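Local coordinates for protein amidohydrolase (PDB 3NUR) that probably hydrolyses carbon-nitrogen bonds of the amide type, as a TIM-barrel member of the amidohydrolase family with a metal site that holds calcium in this crystal, at residues A194-N197 against S198-Q202; H231-H234 against L235-G239. All coordinates share one frame; numbering follows the deposited sequence.

How the interactions relate
Both contacts are local, each made within a single run of chain, and each deals with one end of a helix. Interaction 1 starts helix 198-205 and lies at the surface, with no buried residue among those that touch; interaction 2 finishes helix 223-237 and is partly buried, with half of its touching residues inside. Both mix main-chain bonds with apolar contacts. They differ in how the helix end is closed: a side-chain cap at 194-202, a glycine-based Schellman end at 231-239. The two lie in series along the chain, with nearest atoms about 8 Å apart, and Val196 of interaction 1 also touches Asp227 of helix 223-237, which joins the two neighbourhoods.

Interaction 1 (A194-N197 against S198-Q202); sequences APVN and SDIYQ
Asn197 reaches over the first turn of helix 198-205 and meets Asp199 and Ile200 with its amide. Its CB only carries that amide; the real contacts begin at OD1 and ND2. With chi1 at 84°, CG stands between the backbone N and the carbonyl carbon, which turns the amide back over the helix start. OD1 then accepts from Ile200 N at 2.8 Å, a bond that is nearly straight at the hydrogen (161°). CG1 of Ile200 rests against the same oxygen, 3.4 Å from Asn197 OD1. The other branch, Asn197 ND2, gives a weak hydrogen bond to Asp199 OD1 at 3.0 Å; the amide and carboxylate planes are 41° apart, and the N-H points well off the acceptor. Asn197 OD1 and Asp199 OD1, two acceptors, approach unfavourably to 2.8 Å, so the placement of the carboxylate is doubtful.

The main chain of Asn197 takes part too: its O accepts from Tyr201 N at 3.0 Å, the first regular helical bond. Val196 CG2 meets Tyr201 CB at 4.2 Å and also packs on Ile200 CG2 at 4.0 Å, the valine and isoleucine crossing at about a right angle; branched aliphatic side chains suit these places because they cover the apolar side of the turn. The Tyr201 ring leads away to helix 211-218, where its OH bonds Glu211. A short side chain with an acceptor suits Asn197 to its place: this is a side-chain N-cap accompanied by a hydrophobic staple between Val196 and Tyr201, in the loop that follows barrel strand 189-192.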
# COMPACT_ATOMS: atom_id res chain seq x y z
N ALA A 194 0.46 0.56 -9.91
CA ALA A 194 1.35 1.31 -10.80
C ALA A 194 0.94 0.98 -12.25
O ALA A 194 0.20 0.00 -12.44
CB ALA A 194 2.81 0.94 -10.54
N PRO A 195 1.40 1.76 -13.26
CA PRO A 195 0.99 1.48 -14.66
C PRO A 195 1.12 0.02 -15.07
O PRO A 195 2.12 -0.63 -14.74
CB PRO A 195 1.91 2.39 -15.47
CG PRO A 195 2.09 3.59 -14.58
CD PRO A 195 2.24 2.97 -13.20
N VAL A 196 0.11 -0.50 -15.77
CA VAL A 196 0.11 -1.89 -16.24
C VAL A 196 1.10 -2.03 -17.41
O VAL A 196 1.45 -1.04 -18.06
CB VAL A 196 -1.30 -2.43 -16.65
CG1 VAL A 196 -2.26 -2.47 -15.45
CG2 VAL A 196 -1.89 -1.62 -17.81
N ASN A 197 1.50 -3.28 -17.69
CA ASN A 197 2.43 -3.54 -18.80
C ASN A 197 1.76 -3.25 -20.14
O ASN A 197 0.53 -3.25 -20.23
CB ASN A 197 3.05 -4.97 -18.71
CG ASN A 197 2.28 -6.14 -19.27
OD1 ASN A 197 1.41 -6.03 -20.14
ND2 ASN A 197 2.67 -7.34 -18.84
N SER A 198 2.57 -2.94 -21.16
CA SER A 198 2.06 -2.57 -22.48
C SER A 198 1.12 -3.62 -23.11
O SER A 198 0.17 -3.25 -23.79
CB SER A 198 3.21 -2.21 -23.41
OG SER A 198 3.91 -3.38 -23.79
N ASP A 199 1.39 -4.91 -22.86
CA ASP A 199 0.57 -5.99 -23.43
C ASP A 199 -0.86 -6.00 -22.85
O ASP A 199 -1.82 -6.16 -23.59
CB ASP A 199 1.32 -7.35 -23.41
CG ASP A 199 0.95 -8.33 -22.32
OD1 ASP A 199 1.77 -8.52 -21.40
OD2 ASP A 199 -0.09 -9.01 -22.46
N ILE A 200 -0.98 -5.74 -21.52
CA ILE A 200 -2.29 -5.61 -20.86
C ILE A 200 -3.00 -4.32 -21.38
O ILE A 200 -4.20 -4.34 -21.69
CB ILE A 200 -2.12 -5.61 -19.31
CG1 ILE A 200 -1.54 -6.95 -18.77
CG2 ILE A 200 -3.42 -5.20 -18.58
CD1 ILE A 200 -2.27 -8.28 -19.16
N TYR A 201 -2.25 -3.19 -21.47
CA TYR A 201 -2.84 -1.94 -21.95
C TYR A 201 -3.45 -2.11 -23.35
O TYR A 201 -4.60 -1.69 -23.57
CB TYR A 201 -1.80 -0.81 -21.97
CG TYR A 201 -2.34 0.50 -22.50
CD1 TYR A 201 -3.37 1.17 -21.84
CD2 TYR A 201 -1.86 1.05 -23.68
CE1 TYR A 201 -3.88 2.38 -22.32
CE2 TYR A 201 -2.37 2.26 -24.18
CZ TYR A 201 -3.38 2.92 -23.49
OH TYR A 201 -3.88 4.10 -23.96
N GLN A 202 -2.69 -2.73 -24.27
CA GLN A 202 -3.16 -2.94 -25.65
C GLN A 202 -4.33 -3.95 -25.73
O GLN A 202 -5.24 -3.75 -26.53
CB GLN A 202 -1.99 -3.40 -26.56
CG GLN A 202 -0.87 -2.38 -26.73
CD GLN A 202 -1.24 -1.21 -27.60
OE1 GLN A 202 -1.91 -1.36 -28.63
NE2 GLN A 202 -0.79 -0.02 -27.22

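Interaction 2 (H231-H234 against L235-G239); sequences HAIH and LVLSG
Ile233 and Leu237, and His231 and Leu235, pack one turn apart in i to i+4 contacts near the end of helix 223-237, which a Schellman motif at Gly239 closes, in a TIM-barrel fold. Ala232 and Val236 face inward and touch Phe286 of strand 286-288; a small and a branched apolar residue suit that buried side. Four main-chain bonds carry the helix across the junction, the straightest from Leu237 N to Ile233 O (2.9 Å, 179°).

The side chains follow the same spacing. Ile233 and Leu237 lie alongside each other, pointing the same way, and Ile233 CG2 touches Leu237 CD1 at 3.6 Å. Ile233 CG2 is anti to its own backbone N (chi1 -65° for CG1), which brings that methyl beside the leucine. On another side of the helix, Leu235 CD2 approaches His231 CD2 obliquely at 4.2 Å, while His231 NE2 accepts a hydrogen bond from Leu170 N. His234, which is partly exposed, bonds Asp171 through ND1, and both histidine rings meet Phe169.

At the end of the helix Gly239 adopts a positive phi of 82°, a conformation most easily reached without a side chain, and its N returns to Val236 O at 3.1 Å. Ser238 N bonds His234 O, and its short side chain folds back as well: Ser238 OG donates to Leu235 O at 3.0 Å, approaching from above the carbonyl plane.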
# COMPACT_ATOMS: atom_id res chain seq x y z
N HIS A 231 -2.23 -9.33 -8.47
CA HIS A 231 -0.89 -9.46 -7.89
C HIS A 231 -1.01 -9.99 -6.45
O HIS A 231 -0.35 -10.96 -6.11
CB HIS A 231 -0.19 -8.09 -7.89
CG HIS A 231 1.30 -8.16 -7.65
ND1 HIS A 231 2.09 -7.05 -7.79
CD2 HIS A 231 2.09 -9.22 -7.31
CE1 HIS A 231 3.33 -7.45 -7.54
NE2 HIS A 231 3.38 -8.73 -7.21
N ALA A 232 -1.89 -9.40 -5.62
CA ALA A 232 -2.06 -9.87 -4.25
C ALA A 232 -2.53 -11.34 -4.24
O ALA A 232 -2.03 -12.10 -3.42
CB ALA A 232 -3.03 -8.98 -3.49
N ILE A 233 -3.44 -11.75 -5.15
CA ILE A 233 -3.92 -13.14 -5.23
C ILE A 233 -2.76 -14.07 -5.59
O ILE A 233 -2.65 -15.13 -5.00
CB ILE A 233 -5.14 -13.28 -6.18
CG1 ILE A 233 -6.35 -12.50 -5.59
CG2 ILE A 233 -5.51 -14.77 -6.36
CD1 ILE A 233 -7.39 -12.08 -6.70
N HIS A 234 -1.87 -13.67 -6.52
CA HIS A 234 -0.69 -14.47 -6.87
C HIS A 234 0.12 -14.78 -5.60
O HIS A 234 0.59 -15.90 -5.42
CB HIS A 234 0.22 -13.68 -7.83
CG HIS A 234 -0.07 -13.94 -9.27
ND1 HIS A 234 0.79 -14.72 -10.04
CD2 HIS A 234 -1.07 -13.48 -10.06
CE1 HIS A 234 0.27 -14.73 -11.26
NE2 HIS A 234 -0.86 -14.01 -11.32
N LEU A 235 0.28 -13.77 -4.73
CA LEU A 235 1.06 -13.91 -3.49
C LEU A 235 0.45 -14.96 -2.57
O LEU A 235 1.16 -15.83 -2.07
CB LEU A 235 1.22 -12.56 -2.78
CG LEU A 235 1.85 -11.40 -3.61
CD1 LEU A 235 2.03 -10.15 -2.74
CD2 LEU A 235 3.19 -11.79 -4.21
N VAL A 236 -0.87 -14.97 -2.44
CA VAL A 236 -1.58 -15.94 -1.63
C VAL A 236 -1.46 -17.34 -2.25
O VAL A 236 -1.11 -18.28 -1.54
CB VAL A 236 -3.06 -15.51 -1.43
CG1 VAL A 236 -3.91 -16.65 -0.86
CG2 VAL A 236 -3.15 -14.26 -0.56
N LEU A 237 -1.80 -17.49 -3.55
CA LEU A 237 -1.77 -18.78 -4.26
C LEU A 237 -0.40 -19.44 -4.30
O LEU A 237 -0.33 -20.67 -4.32
CB LEU A 237 -2.37 -18.66 -5.68
CG LEU A 237 -3.82 -18.17 -5.79
CD1 LEU A 237 -4.25 -18.07 -7.24
CD2 LEU A 237 -4.79 -19.06 -4.98
N SER A 238 0.68 -18.63 -4.28
CA SER A 238 2.06 -19.14 -4.28
C SER A 238 2.51 -19.70 -2.90
O SER A 238 3.62 -20.24 -2.80
CB SER A 238 3.04 -18.07 -4.75
OG SER A 238 3.28 -17.09 -3.76
N GLY A 239 1.68 -19.53 -1.86
CA GLY A 239 1.97 -20.03 -0.52
C GLY A 239 2.87 -19.20 0.37
O GLY A 239 3.36 -19.71 1.39